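Long-range contact in chintase (Rhizomucor miehei, PDB 5YUQ), which probably hydrolyses chitin as a family 18 glycoside hydrolase with an active-site tunnel: residues Gly192-Thr204 and Tyr305-Ser317. Residues are numbered along the deposited sequence; the frame is centred on the assembly and turned at random.
Sequences GANAPLYYSPKVT and YWDDISKTPYAYS
L197 N donates a straight hydrogen bond (2.9 Å, 162°) to S310 O, meeting a lone pair in the carbonyl plane, and so ties the irregular loop 192-204 to the hairpin turn between antiparallel strands 302-307 and 312-317, in a protein of the TIM-barrel clan. That turn carries a G1 beta bulge, K311 and T312 both facing D307; K311 adopts a left-handed backbone although it is not glycine. Where the backbones run nearest, at P196 and S310, small side chains fit: P196 CB lies 3.6 Å from S310 CB. Close by, the methyl of A193 rests against T312 OG1 at 3.6 Å. Y198 turns its ring edge to the hairpin, CD2 lying 3.8 Å from K311 CG almost in the ring plane, while L197 CG packs over one ring face. Beyond this aliphatic CG, the bend of K311 at chi2 (-66°) leads NZ away to a salt bridge with D308 OD1. Farther along, the branched apolar side chains of I309 and V203 slide past each other in opposite directions, in van der Waals contact at CD1 and CG2 (3.9 Å). D307 organises the turn as an Asx motif: its OD2 accepts hydrogen bonds from S310 N, which comes from above the carboxylate plane, and from S310 OG at 2.6 Å, which meets its anti lone pair.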
loop_
_atom_site.group_PDB
_atom_site.type_symbol
_atom_site.label_atom_id
_atom_site.label_comp_id
_atom_site.label_asym_id
_atom_site.label_seq_id
_atom_site.Cartn_x
_atom_site.Cartn_y
_atom_site.Cartn_z
ATOM N N GLY A 192 4.256 -16.584 -5.106
ATOM C CA GLY A 192 3.500 -16.529 -3.872
ATOM C C GLY A 192 2.373 -15.550 -4.076
ATOM O O GLY A 192 2.246 -14.967 -5.145
ATOM N N ALA A 193 1.547 -15.350 -3.060
ATOM C CA ALA A 193 0.435 -14.431 -3.229
ATOM C C ALA A 193 0.887 -12.968 -3.181
ATOM O O ALA A 193 1.857 -12.615 -2.499
ATOM C CB ALA A 193 -0.655 -14.698 -2.188
ATOM N N ASN A 194 0.174 -12.117 -3.916
ATOM C CA ASN A 194 0.423 -10.684 -3.872
ATOM C C ASN A 194 0.079 -10.146 -2.494
ATOM O O ASN A 194 0.814 -9.353 -1.901
ATOM C CB ASN A 194 -0.454 -9.993 -4.920
ATOM C CG ASN A 194 -0.295 -8.493 -4.918
ATOM O OD1 ASN A 194 0.810 -7.970 -4.774
ATOM N ND2 ASN A 194 -1.407 -7.785 -5.087
ATOM N N ALA A 195 -1.070 -10.582 -1.998
ATOM C CA ALA A 195 -1.584 -10.105 -0.726
ATOM C C ALA A 195 -2.098 -11.281 0.082
ATOM O O ALA A 195 -3.292 -11.384 0.341
ATOM C CB ALA A 195 -2.682 -9.103 -0.965
ATOM N N PRO A 196 -1.191 -12.175 0.492
ATOM C CA PRO A 196 -1.653 -13.330 1.262
ATOM C C PRO A 196 -2.242 -12.890 2.586
ATOM O O PRO A 196 -1.709 -11.968 3.211
ATOM C CB PRO A 196 -0.373 -14.122 1.515
ATOM C CG PRO A 196 0.737 -13.110 1.429
ATOM C CD PRO A 196 0.281 -12.098 0.417
ATOM N N LEU A 197 -3.325 -13.527 3.009
ATOM C CA LEU A 197 -3.868 -13.248 4.331
ATOM C C LEU A 197 -3.055 -14.011 5.363
ATOM O O LEU A 197 -2.832 -13.530 6.473
ATOM C CB LEU A 197 -5.342 -13.637 4.390
ATOM C CG LEU A 197 -6.031 -13.381 5.732
ATOM C CD1 LEU A 197 -5.920 -11.923 6.123
ATOM C CD2 LEU A 197 -7.489 -13.798 5.621
ATOM N N TYR A 198 -2.589 -15.194 4.978
ATOM C CA TYR A 198 -1.728 -16.004 5.839
ATOM C C TYR A 198 -0.483 -16.480 5.111
ATOM O O TYR A 198 -0.462 -16.568 3.877
ATOM C CB TYR A 198 -2.482 -17.231 6.364
ATOM C CG TYR A 198 -3.721 -16.907 7.145
ATOM C CD1 TYR A 198 -3.631 -16.502 8.470
ATOM C CD2 TYR A 198 -4.977 -17.006 6.572
ATOM C CE1 TYR A 198 -4.757 -16.204 9.195
ATOM C CE2 TYR A 198 -6.111 -16.707 7.295
ATOM C CZ TYR A 198 -5.992 -16.308 8.608
ATOM O OH TYR A 198 -7.115 -16.008 9.342
ATOM N N TYR A 199 0.544 -16.787 5.895
ATOM C CA TYR A 199 1.759 -17.419 5.416
ATOM C C TYR A 199 2.039 -18.625 6.290
ATOM O O TYR A 199 1.993 -18.532 7.513
ATOM C CB TYR A 199 2.954 -16.468 5.471
ATOM C CG TYR A 199 4.269 -17.209 5.422
ATOM C CD1 TYR A 199 4.736 -17.737 4.226
ATOM C CD2 TYR A 199 5.028 -17.406 6.569
ATOM C CE1 TYR A 199 5.928 -18.434 4.167
ATOM C CE2 TYR A 199 6.231 -18.106 6.522
ATOM C CZ TYR A 199 6.670 -18.616 5.314
ATOM O OH TYR A 199 7.858 -19.315 5.243
ATOM N N SER A 200 2.375 -19.714 5.647
ATOM C CA SER A 200 2.732 -20.914 6.371
ATOM C C SER A 200 4.199 -21.200 6.225
ATOM O O SER A 200 4.727 -21.222 5.183
ATOM C CB SER A 200 1.974 -22.131 5.856
ATOM O OG SER A 200 2.539 -23.324 6.281
ATOM N N PRO A 201 4.837 -21.470 7.422
ATOM C CA PRO A 201 6.271 -21.778 7.344
ATOM C C PRO A 201 6.678 -23.026 6.567
ATOM O O PRO A 201 7.809 -23.230 6.270
ATOM C CB PRO A 201 6.683 -21.949 8.820
ATOM C CG PRO A 201 5.705 -21.224 9.580
ATOM C CD PRO A 201 4.425 -21.517 8.889
ATOM N N LYS A 202 5.721 -23.855 6.261
ATOM C CA LYS A 202 5.934 -25.050 5.453
ATOM C C LYS A 202 6.191 -24.714 3.982
ATOM O O LYS A 202 6.697 -25.547 3.231
ATOM C CB LYS A 202 4.745 -26.008 5.594
ATOM C CG LYS A 202 4.687 -26.706 6.958
ATOM C CD LYS A 202 3.277 -27.171 7.311
ATOM C CE LYS A 202 2.867 -28.423 6.551
ATOM N NZ LYS A 202 3.679 -29.607 6.956
ATOM N N VAL A 203 5.842 -23.492 3.580
ATOM C CA VAL A 203 6.095 -23.020 2.220
ATOM C C VAL A 203 7.413 -22.253 2.153
ATOM O O VAL A 203 7.565 -21.221 2.805
ATOM C CB VAL A 203 4.965 -22.084 1.733
ATOM C CG1 VAL A 203 5.226 -21.624 0.308
ATOM C CG2 VAL A 203 3.619 -22.774 1.829
ATOM N N THR A 204 8.365 -22.753 1.367
ATOM C CA THR A 204 9.643 -22.071 1.215
ATOM C C THR A 204 9.688 -21.308 -0.100
ATOM O O THR A 204 8.833 -21.501 -0.969
ATOM C CB THR A 204 10.825 -23.054 1.268
ATOM O OG1 THR A 204 10.606 -24.113 0.329
ATOM C CG2 THR A 204 10.970 -23.641 2.661
ATOM N N TYR A 305 -7.730 -20.905 -9.868
ATOM C CA TYR A 305 -7.603 -21.761 -8.698
ATOM C C TYR A 305 -7.804 -20.924 -7.446
ATOM O O TYR A 305 -7.901 -19.698 -7.508
ATOM C CB TYR A 305 -6.202 -22.364 -8.638
ATOM C CG TYR A 305 -5.820 -23.212 -9.831
ATOM C CD1 TYR A 305 -6.116 -24.567 -9.861
ATOM C CD2 TYR A 305 -5.148 -22.664 -10.912
ATOM C CE1 TYR A 305 -5.767 -25.354 -10.950
ATOM C CE2 TYR A 305 -4.803 -23.448 -12.011
ATOM C CZ TYR A 305 -5.107 -24.788 -12.009
ATOM O OH TYR A 305 -4.759 -25.573 -13.090
ATOM N N TRP A 306 -7.856 -21.592 -6.304
ATOM C CA TRP A 306 -7.903 -20.896 -5.026
ATOM C C TRP A 306 -6.793 -21.461 -4.184
ATOM O O TRP A 306 -6.601 -22.678 -4.137
ATOM C CB TRP A 306 -9.242 -21.129 -4.333
ATOM C CG TRP A 306 -9.340 -20.511 -2.950
ATOM C CD1 TRP A 306 -9.094 -21.126 -1.759
ATOM C CD2 TRP A 306 -9.733 -19.171 -2.640
ATOM N NE1 TRP A 306 -9.303 -20.240 -0.720
ATOM C CE2 TRP A 306 -9.704 -19.037 -1.240
ATOM C CE3 TRP A 306 -10.119 -18.072 -3.415
ATOM C CZ2 TRP A 306 -10.036 -17.843 -0.599
ATOM C CZ3 TRP A 306 -10.447 -16.893 -2.784
ATOM C CH2 TRP A 306 -10.413 -16.786 -1.390
ATOM N N ASP A 307 -6.040 -20.586 -3.526
ATOM C CA ASP A 307 -5.009 -21.051 -2.617
ATOM C C ASP A 307 -5.548 -21.016 -1.194
ATOM O O ASP A 307 -5.763 -19.941 -0.624
ATOM C CB ASP A 307 -3.757 -20.189 -2.718
ATOM C CG ASP A 307 -2.694 -20.620 -1.745
ATOM O OD1 ASP A 307 -2.361 -21.822 -1.732
ATOM O OD2 ASP A 307 -2.193 -19.774 -0.977
ATOM N N ASP A 308 -5.770 -22.193 -0.621
ATOM C CA ASP A 308 -6.353 -22.279 0.715
ATOM C C ASP A 308 -5.429 -21.734 1.809
ATOM O O ASP A 308 -5.910 -21.248 2.821
ATOM C CB ASP A 308 -6.778 -23.717 1.036
ATOM C CG ASP A 308 -7.601 -23.813 2.307
ATOM O OD1 ASP A 308 -8.519 -22.984 2.498
ATOM O OD2 ASP A 308 -7.327 -24.716 3.124
ATOM N N ILE A 309 -4.115 -21.798 1.617
ATOM C CA ILE A 309 -3.202 -21.258 2.626
ATOM C C ILE A 309 -3.326 -19.742 2.770
ATOM O O ILE A 309 -3.542 -19.230 3.873
ATOM C CB ILE A 309 -1.737 -21.639 2.338
ATOM C CG1 ILE A 309 -1.505 -23.116 2.665
ATOM C CG2 ILE A 309 -0.790 -20.771 3.155
ATOM C CD1 ILE A 309 -0.151 -23.642 2.223
ATOM N N SER A 310 -3.210 -19.027 1.653
ATOM C CA SER A 310 -3.194 -17.565 1.672
ATOM C C SER A 310 -4.585 -16.962 1.602
ATOM O O SER A 310 -4.748 -15.764 1.815
ATOM C CB SER A 310 -2.343 -17.019 0.520
ATOM O OG SER A 310 -2.941 -17.301 -0.730
ATOM N N LYS A 311 -5.582 -17.801 1.319
ATOM C CA LYS A 311 -6.961 -17.370 1.103
ATOM C C LYS A 311 -7.061 -16.363 -0.035
ATOM O O LYS A 311 -7.717 -15.333 0.109
ATOM C CB LYS A 311 -7.577 -16.763 2.374
ATOM C CG LYS A 311 -7.344 -17.572 3.635
ATOM C CD LYS A 311 -8.052 -18.914 3.562
ATOM C CE LYS A 311 -7.714 -19.756 4.790
ATOM N NZ LYS A 311 -8.238 -21.152 4.686
ATOM N N THR A 312 -6.433 -16.676 -1.170
ATOM C CA THR A 312 -6.492 -15.813 -2.353
ATOM C C THR A 312 -6.624 -16.636 -3.625
ATOM O O THR A 312 -6.168 -17.781 -3.671
ATOM C CB THR A 312 -5.232 -14.924 -2.492
ATOM O OG1 THR A 312 -4.062 -15.750 -2.574
ATOM C CG2 THR A 312 -5.088 -13.981 -1.301
ATOM N N PRO A 313 -7.227 -16.042 -4.664
ATOM C CA PRO A 313 -7.345 -16.738 -5.950
ATOM C C PRO A 313 -6.060 -16.586 -6.741
ATOM O O PRO A 313 -5.307 -15.631 -6.540
ATOM C CB PRO A 313 -8.462 -15.965 -6.650
ATOM C CG PRO A 313 -8.290 -14.555 -6.123
ATOM C CD PRO A 313 -7.921 -14.740 -4.671
ATOM N N TYR A 314 -5.806 -17.528 -7.637
ATOM C CA TYR A 314 -4.725 -17.351 -8.578
ATOM C C TYR A 314 -5.121 -18.025 -9.867
ATOM O O TYR A 314 -6.047 -18.833 -9.888
ATOM C CB TYR A 314 -3.398 -17.896 -8.036
ATOM C CG TYR A 314 -3.361 -19.385 -7.787
ATOM C CD1 TYR A 314 -3.871 -19.930 -6.612
ATOM C CD2 TYR A 314 -2.783 -20.244 -8.707
ATOM C CE1 TYR A 314 -3.817 -21.291 -6.376
ATOM C CE2 TYR A 314 -2.726 -21.598 -8.480
ATOM C CZ TYR A 314 -3.249 -22.119 -7.323
ATOM O OH TYR A 314 -3.196 -23.471 -7.103
ATOM N N ALA A 315 -4.453 -17.661 -10.951
ATOM C CA ALA A 315 -4.824 -18.195 -12.249
ATOM C C ALA A 315 -3.574 -18.439 -13.068
ATOM O O ALA A 315 -2.577 -17.736 -12.922
ATOM C CB ALA A 315 -5.770 -17.238 -12.967
ATOM N N TYR A 316 -3.621 -19.454 -13.921
ATOM C CA TYR A 316 -2.480 -19.756 -14.761
ATOM C C TYR A 316 -2.851 -19.621 -16.234
ATOM O O TYR A 316 -3.888 -20.116 -16.672
ATOM C CB TYR A 316 -1.960 -21.164 -14.485
ATOM C CG TYR A 316 -0.770 -21.515 -15.348
ATOM C CD1 TYR A 316 0.466 -20.912 -15.138
ATOM C CD2 TYR A 316 -0.885 -22.428 -16.383
ATOM C CE1 TYR A 316 1.563 -21.223 -15.939
ATOM C CE2 TYR A 316 0.202 -22.740 -17.180
ATOM C CZ TYR A 316 1.417 -22.133 -16.951
ATOM O OH TYR A 316 2.488 -22.451 -17.754
ATOM N N SER A 317 -1.996 -18.932 -16.982
ATOM C CA SER A 317 -2.145 -18.838 -18.426
ATOM C C SER A 317 -1.008 -19.592 -19.080
ATOM O O SER A 317 0.144 -19.182 -18.979
ATOM C CB SER A 317 -2.105 -17.378 -18.878
ATOM O OG SER A 317 -2.030 -17.305 -20.299
#